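Local coordinates for protein glutamine cyclotransferase (Zymomonas mobilis, PDB 3NOL) that catalyses the cyclisation of N-terminal glutamine residues to pyroglutamate as a calcium-containing bacterial glutaminyl cyclase with a beta-propeller fold, at residues T163-G168 with T201-G206. Numbering follows the deposited sequence.
Sequences TVTAHG and TGKVTG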
loop_
_atom_site.group_PDB
_atom_site.type_symbol
_atom_site.label_atom_id
_atom_site.label_comp_id
_atom_site.label_asym_id
_atom_site.label_seq_id
_atom_site.Cartn_x
_atom_site.Cartn_y
_atom_site.Cartn_z
ATOM N N THR A 163 4.635 -13.455 -12.146
ATOM C CA THR A 163 5.156 -14.082 -10.945
ATOM C C THR A 163 6.429 -13.342 -10.566
ATOM O O THR A 163 7.359 -13.202 -11.388
ATOM C CB THR A 163 5.417 -15.595 -11.157
ATOM O OG1 THR A 163 4.183 -16.247 -11.521
ATOM C CG2 THR A 163 5.950 -16.248 -9.885
ATOM N N VAL A 164 6.467 -12.872 -9.328
ATOM C CA VAL A 164 7.593 -12.056 -8.868
ATOM C C VAL A 164 8.727 -12.935 -8.363
ATOM O O VAL A 164 8.493 -13.889 -7.611
ATOM C CB VAL A 164 7.168 -10.994 -7.811
ATOM C CG1 VAL A 164 8.378 -10.210 -7.323
ATOM C CG2 VAL A 164 6.098 -10.050 -8.412
ATOM N N THR A 165 9.944 -12.591 -8.783
ATOM C CA THR A 165 11.131 -13.369 -8.411
ATOM C C THR A 165 12.258 -12.463 -7.923
ATOM O O THR A 165 12.411 -11.333 -8.403
ATOM C CB THR A 165 11.647 -14.279 -9.562
ATOM O OG1 THR A 165 12.083 -13.478 -10.673
ATOM C CG2 THR A 165 10.559 -15.308 -10.013
ATOM N N ALA A 166 13.016 -12.960 -6.949
ATOM C CA ALA A 166 14.241 -12.293 -6.507
ATOM C C ALA A 166 15.333 -13.348 -6.562
ATOM O O ALA A 166 15.151 -14.454 -6.017
ATOM C CB ALA A 166 14.080 -11.731 -5.087
ATOM N N HIS A 167 16.439 -13.015 -7.233
ATOM C CA HIS A 167 17.557 -13.950 -7.455
ATOM C C HIS A 167 17.084 -15.198 -8.214
ATOM O O HIS A 167 17.612 -16.284 -8.002
ATOM C CB HIS A 167 18.227 -14.370 -6.138
ATOM C CG HIS A 167 18.598 -13.230 -5.245
ATOM N ND1 HIS A 167 19.696 -12.428 -5.479
ATOM C CD2 HIS A 167 18.028 -12.768 -4.105
ATOM C CE1 HIS A 167 19.784 -11.519 -4.523
ATOM N NE2 HIS A 167 18.787 -11.702 -3.677
ATOM N N GLY A 168 16.063 -15.030 -9.055
ATOM C CA GLY A 168 15.519 -16.097 -9.887
ATOM C C GLY A 168 14.508 -17.000 -9.183
ATOM O O GLY A 168 14.003 -17.941 -9.794
ATOM N N THR A 201 8.908 -7.871 -16.299
ATOM C CA THR A 201 9.464 -9.206 -16.074
ATOM C C THR A 201 9.078 -9.832 -14.737
ATOM O O THR A 201 9.254 -11.040 -14.562
ATOM C CB THR A 201 11.002 -9.170 -16.084
ATOM O OG1 THR A 201 11.442 -8.360 -14.996
ATOM C CG2 THR A 201 11.563 -8.628 -17.420
ATOM N N GLY A 202 8.631 -9.018 -13.783
ATOM C CA GLY A 202 8.354 -9.492 -12.423
ATOM C C GLY A 202 9.612 -9.632 -11.554
ATOM O O GLY A 202 9.521 -9.953 -10.378
ATOM N N LYS A 203 10.788 -9.380 -12.132
ATOM C CA LYS A 203 12.040 -9.475 -11.383
ATOM C C LYS A 203 12.257 -8.303 -10.427
ATOM O O LYS A 203 12.025 -7.131 -10.770
ATOM C CB LYS A 203 13.246 -9.585 -12.347
ATOM C CG LYS A 203 13.208 -10.819 -13.234
ATOM C CD LYS A 203 14.426 -10.842 -14.177
ATOM C CE LYS A 203 14.287 -11.917 -15.241
ATOM N NZ LYS A 203 14.521 -13.261 -14.639
ATOM N N VAL A 204 12.691 -8.626 -9.213
ATOM C CA VAL A 204 13.102 -7.607 -8.257
ATOM C C VAL A 204 14.421 -6.980 -8.762
ATOM O O VAL A 204 15.395 -7.682 -9.014
ATOM C CB VAL A 204 13.247 -8.201 -6.829
ATOM C CG1 VAL A 204 13.926 -7.225 -5.889
ATOM C CG2 VAL A 204 11.859 -8.660 -6.285
ATOM N N THR A 205 14.411 -5.664 -8.940
ATOM C CA THR A 205 15.585 -4.938 -9.408
ATOM C C THR A 205 16.243 -4.086 -8.328
ATOM O O THR A 205 17.269 -3.453 -8.587
ATOM C CB THR A 205 15.233 -4.062 -10.610
ATOM O OG1 THR A 205 14.209 -3.148 -10.221
ATOM C CG2 THR A 205 14.738 -4.949 -11.781
ATOM N N GLY A 206 15.645 -4.046 -7.140
ATOM C CA GLY A 206 16.219 -3.319 -6.023
ATOM C C GLY A 206 15.479 -3.622 -4.738
ATOM O O GLY A 206 14.296 -4.039 -4.759
HETATM O O HOH W 1 9.912 -12.755 -12.289
HETATM O O HOH W 2 13.331 -15.146 -12.933
HETATM O O HOH W 3 15.836 -10.484 -9.160
#
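T165 reaches G202 and V204 through its backbone alone, its N-H and C=O making the two direct hydrogen bonds between the segments. T165 N donates to G202 O at 3.1 Å, standing well above the carbonyl plane, whereas V204 N meets T165 O at 2.8 Å almost head-on (C=O...N angle 174°). Both acceptors also take a CA-H...O contact, G202 O from V164 CA at 3.2 Å and T165 O from K203 CA. The result is a single parallel beta bridge between T165 and K203. G202 takes a positive phi (80°), which glycine adopts readily.

Apolar contact lines one face. V164 CG1, anti to its own N (chi1 178°), lies 3.9 Å from V204 CG2, the two side chains crossing at about a right angle, and A166 CB touches the same methyl. Compact, branched valines fill this layer, which L148, L171, V195 and I197 continue.

On the side of T165 OG1 and K203, one water donates to T163 O and T201 O and accepts from T165 OG1; a second, 2.8 Å from K203 NZ, accepts from that ammonium and donates to T165 OG1. The threonine hydroxyl thus both donates and accepts, and the long K203 chain, alongside it and bent at its end, carries the ammonium to the second water. T201 OG1 accepts from K203 N in an ST turn just before strand 204-209. Beyond the last direct bond, a third water bridges H167 N and V204 O.

The contact links strands 158-166 and 204-209, of two different sheets, at the rim of the beta-propeller, where neighbouring blades meet, far from the central calcium.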